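Local coordinates for protein CSOR (Streptomyces lividans, PDB 4ADZ) that represses transcription of copper-responsive genes as a copper sensor, binding operator DNA in its apo form and releasing it when copper(I) is bound, at the interface of chains A and B. Coordinates in Å, arbitrary orientation; residue numbers count along the deposited sequence, not the author numbering. Chains: chain A/B, CSOR.

Contact 1: the interface of chains A and B. Residues chain A 51, 54-55, 58, 95; chain B 68-69, 72-73.
B:Val72 pushes its two methyls into a groove lined by A:Leu55, A:Leu58, A:His54 and A:Phe95, where helix 48-73 of chain B packs on the same helix of chain A. The methyls divide the work. CG1, anti to the backbone N (chi1 166°), lies 3.8 Å from A:Leu55 CD2 as the two side chains run antiparallel alongside one another, and it also touches CB of A:His54. CG2 points the other way, meeting A:Leu58 CD1 tip to tip at 3.7 Å and coming up to CZ of A:Phe95 at the edge of the ring, in its plane. A:Leu58 CD2 sits over the centre of one face of that ring, 3.9 Å above it, so the leucine links the phenylalanine of its own chain to the partner helix. Its CB rests on the aliphatic CG of B:Gln69, and its methyls reach CB of B:Leu68.

The other methyl of A:Leu55, CD1, merely comes near the carboxylate oxygen OD1 of B:Asp73, a loose contact with the leucine nearly perpendicular to the aspartate. The backbone of A:Leu55 joins in through a water, which lies 2.6 Å from its carbonyl O and 2.6 Å from the amide nitrogen NE2 of B:Gln69.

At the C-terminal end of the chain B helix, A:Lys51 stretches out past B:Val72, and its NZ donates to the main-chain O of B:Asp73 at 2.9 Å. The amino group stands above the carbonyl plane, 37° out of it, rather than on a lone pair. OD1 of the same aspartate is 4.2 Å from NZ, so the partial negative charge of the helix end and the carboxylate would both be expected to favour a charged lysine. The patch joins an apolar core to a polar rim, and with its symmetry twin it helps hold the CsoR dimer together.

Contact 2: the interface of chains A and B. Residues chain A 68, 81-82, 85, 89; chain B 92, 95-96, 99.
A:Val85 faces B:Leu92, B:Phe95 and B:Ala96, one helix 78-114 lying against its copy in the other chain. From CB of the valine the side chain forks. CG1, trans to the main-chain nitrogen (chi1 171°), drops onto the partner's backbone, 3.5 Å from the carbonyl O of B:Leu92 and 3.9 Å from CB of B:Ala96. CG2 goes to the aromatic ring instead, meeting CE2 of B:Phe95 at 3.6 Å, in plane at the ring edge. One face of that ring takes CD1 of B:Leu99 from its own chain, offset toward the rim. Replacing A:Val85 with an alanine would probably open a gap beside the ring edge and leave B:Phe95 freer to shift.

On one flank, A:Ile81 CG2 touches B:Leu99 CD2 at 3.5 Å, one side chain lying across the other. A:Leu82 lays CD2 on CA of B:Ala96, 3.6 Å away, an approach that the small alanine side chain probably helps allow, its CB also touching the same methyl. On the other flank the methyl CG2 of A:Thr89 packs on CB of B:Leu92 at 3.5 Å, while its hydroxyl OG1 turns back to a weak hydrogen bond with the carbonyl O of A:Val85. A:Leu68 CD1 adds a contact with B:Leu92 CD2. This interlocked aliphatic and aromatic packing helps bind the two long helices into the core of the CsoR dimer.

Contact 1: the interface of chains A and B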
# COMPACT_ATOMS: atom_id res chain seq x y z
N LYS A 51 3.50 25.57 6.81
CA LYS A 51 3.90 25.04 8.08
C LYS A 51 2.71 24.89 9.02
O LYS A 51 2.62 23.87 9.73
CB LYS A 51 4.93 25.91 8.73
CG LYS A 51 5.50 25.29 9.98
CD LYS A 51 6.77 26.02 10.36
CE LYS A 51 7.08 25.86 11.81
NZ LYS A 51 8.37 26.57 12.04
N HIS A 54 0.56 22.01 7.96
CA HIS A 54 1.18 20.71 8.33
C HIS A 54 0.99 20.40 9.78
O HIS A 54 0.70 19.25 10.16
CB HIS A 54 2.69 20.71 8.04
CG HIS A 54 3.04 20.91 6.58
ND1 HIS A 54 2.13 20.79 5.56
CD2 HIS A 54 4.24 21.25 5.99
CE1 HIS A 54 2.75 21.06 4.39
NE2 HIS A 54 4.02 21.37 4.66
N LEU A 55 1.20 21.38 10.65
CA LEU A 55 1.00 21.15 12.07
C LEU A 55 -0.46 20.79 12.38
O LEU A 55 -0.69 19.93 13.20
CB LEU A 55 1.42 22.39 12.87
CG LEU A 55 2.94 22.60 12.95
CD1 LEU A 55 3.18 24.02 13.51
CD2 LEU A 55 3.66 21.55 13.74
N LEU A 58 -1.10 17.22 11.57
CA LEU A 58 -0.54 16.30 12.54
C LEU A 58 -1.31 16.30 13.89
O LEU A 58 -1.38 15.30 14.57
CB LEU A 58 0.95 16.62 12.75
CG LEU A 58 1.83 16.25 11.56
CD1 LEU A 58 3.23 16.85 11.75
CD2 LEU A 58 1.91 14.74 11.28
N PHE A 95 -0.70 13.52 4.24
CA PHE A 95 0.34 14.45 4.80
C PHE A 95 1.67 14.27 4.03
O PHE A 95 2.30 15.26 3.56
CB PHE A 95 0.53 14.19 6.31
CG PHE A 95 1.70 14.92 6.94
CD1 PHE A 95 1.62 16.27 7.27
CD2 PHE A 95 2.87 14.26 7.22
CE1 PHE A 95 2.72 16.93 7.84
CE2 PHE A 95 3.95 14.91 7.82
CZ PHE A 95 3.88 16.24 8.11
N LEU B 68 7.02 13.79 14.68
CA LEU B 68 6.71 14.47 13.45
C LEU B 68 6.36 15.95 13.65
O LEU B 68 6.76 16.83 12.86
CB LEU B 68 5.53 13.80 12.72
CG LEU B 68 5.87 12.46 12.08
CD1 LEU B 68 4.55 11.78 11.66
CD2 LEU B 68 6.87 12.68 10.94
N GLN B 69 5.57 16.25 14.69
CA GLN B 69 5.22 17.67 14.93
C GLN B 69 6.45 18.51 15.24
O GLN B 69 6.56 19.62 14.74
CB GLN B 69 4.21 17.77 16.10
CG GLN B 69 2.92 17.03 15.76
CD GLN B 69 1.95 16.87 16.93
OE1 GLN B 69 2.17 16.04 17.81
NE2 GLN B 69 0.85 17.62 16.91
N VAL B 72 8.45 19.16 12.03
CA VAL B 72 7.84 20.19 11.21
C VAL B 72 8.09 21.56 11.89
O VAL B 72 8.39 22.55 11.25
CB VAL B 72 6.29 19.98 11.08
CG1 VAL B 72 5.58 21.23 10.53
CG2 VAL B 72 5.96 18.76 10.19
N ASP B 73 7.92 21.59 13.20
CA ASP B 73 8.09 22.83 13.93
C ASP B 73 9.50 23.38 13.75
O ASP B 73 9.66 24.60 13.69
CB ASP B 73 7.85 22.62 15.42
CG ASP B 73 7.22 23.82 16.07
OD1 ASP B 73 6.68 24.71 15.36
OD2 ASP B 73 7.28 23.85 17.32
O HOH W 1 0.83 19.61 15.22

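Contact 2: the interface of chains A and B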
# COMPACT_ATOMS: atom_id res chain seq x y z
N LEU A 68 -7.68 5.84 19.02
CA LEU A 68 -7.34 4.43 19.02
C LEU A 68 -7.02 3.89 20.41
O LEU A 68 -7.41 2.76 20.77
CB LEU A 68 -6.13 4.16 18.11
CG LEU A 68 -6.43 4.25 16.62
CD1 LEU A 68 -5.09 4.25 15.86
CD2 LEU A 68 -7.40 3.13 16.22
N ILE A 81 -11.94 -0.69 15.33
CA ILE A 81 -10.58 -0.17 15.53
C ILE A 81 -9.79 -0.16 14.22
O ILE A 81 -9.09 0.83 13.90
CB ILE A 81 -9.82 -0.93 16.64
CG1 ILE A 81 -10.56 -0.79 17.99
CG2 ILE A 81 -8.40 -0.36 16.78
CD1 ILE A 81 -10.00 -1.63 19.16
N LEU A 82 -9.86 -1.26 13.48
CA LEU A 82 -9.22 -1.32 12.15
C LEU A 82 -9.67 -0.24 11.23
O LEU A 82 -8.85 0.41 10.56
CB LEU A 82 -9.39 -2.69 11.51
CG LEU A 82 -8.75 -3.87 12.21
CD1 LEU A 82 -9.04 -5.21 11.46
CD2 LEU A 82 -7.27 -3.68 12.37
N VAL A 85 -7.80 2.75 12.31
CA VAL A 85 -6.36 2.60 11.94
C VAL A 85 -6.21 3.03 10.46
O VAL A 85 -5.25 3.78 10.08
CB VAL A 85 -5.76 1.23 12.19
CG1 VAL A 85 -4.31 1.04 11.56
CG2 VAL A 85 -5.76 0.87 13.70
N THR A 89 -3.86 5.97 8.89
CA THR A 89 -2.79 5.69 7.89
C THR A 89 -3.04 6.52 6.64
O THR A 89 -2.11 7.13 6.07
CB THR A 89 -2.63 4.17 7.57
OG1 THR A 89 -3.85 3.62 7.05
CG2 THR A 89 -2.23 3.39 8.82
N LEU B 92 1.59 1.39 12.41
CA LEU B 92 0.09 1.28 12.42
C LEU B 92 -0.37 0.02 11.70
O LEU B 92 -1.33 -0.63 12.14
CB LEU B 92 -0.57 2.51 11.81
CG LEU B 92 -0.70 3.71 12.76
CD1 LEU B 92 -0.81 5.00 11.99
CD2 LEU B 92 -1.83 3.57 13.82
N PHE B 95 0.35 -2.98 13.87
CA PHE B 95 -0.72 -2.96 14.93
C PHE B 95 -2.03 -3.57 14.35
O PHE B 95 -2.66 -4.48 14.96
CB PHE B 95 -0.95 -1.53 15.43
CG PHE B 95 -2.16 -1.36 16.35
CD1 PHE B 95 -2.11 -1.74 17.68
CD2 PHE B 95 -3.32 -0.81 15.88
CE1 PHE B 95 -3.23 -1.58 18.51
CE2 PHE B 95 -4.43 -0.63 16.70
CZ PHE B 95 -4.39 -1.03 18.01
N ALA B 96 -2.41 -3.15 13.16
CA ALA B 96 -3.66 -3.60 12.50
C ALA B 96 -3.59 -5.12 12.27
O ALA B 96 -4.54 -5.86 12.57
CB ALA B 96 -3.88 -2.86 11.19
N LEU B 99 -4.10 -7.06 15.49
CA LEU B 99 -5.55 -7.11 15.86
C LEU B 99 -6.32 -8.06 14.92
O LEU B 99 -7.17 -8.83 15.38
CB LEU B 99 -6.18 -5.73 15.83
CG LEU B 99 -6.18 -4.87 17.09
CD1 LEU B 99 -4.73 -4.69 17.49
CD2 LEU B 99 -6.88 -3.57 16.70

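Contact 1 and contact 2 are about 21 Å apart between the centres of their C-alpha atoms, and both belong to one two-fold symmetric interface. Contact 1 pairs the 48-73 helices with help from A:Phe95, whereas contact 2 is chiefly a meeting of the 78-114 helices. Leu68 and Phe95 serve in both, each from the opposite chain: B:Leu68 and A:Phe95 in contact 1, A:Leu68 and B:Phe95 in contact 2. With their twins, the contacts are parts of one extended helical interface to which helices 48-73 and 78-114 of both subunits contribute, within a deposited assembly of four CsoR chains.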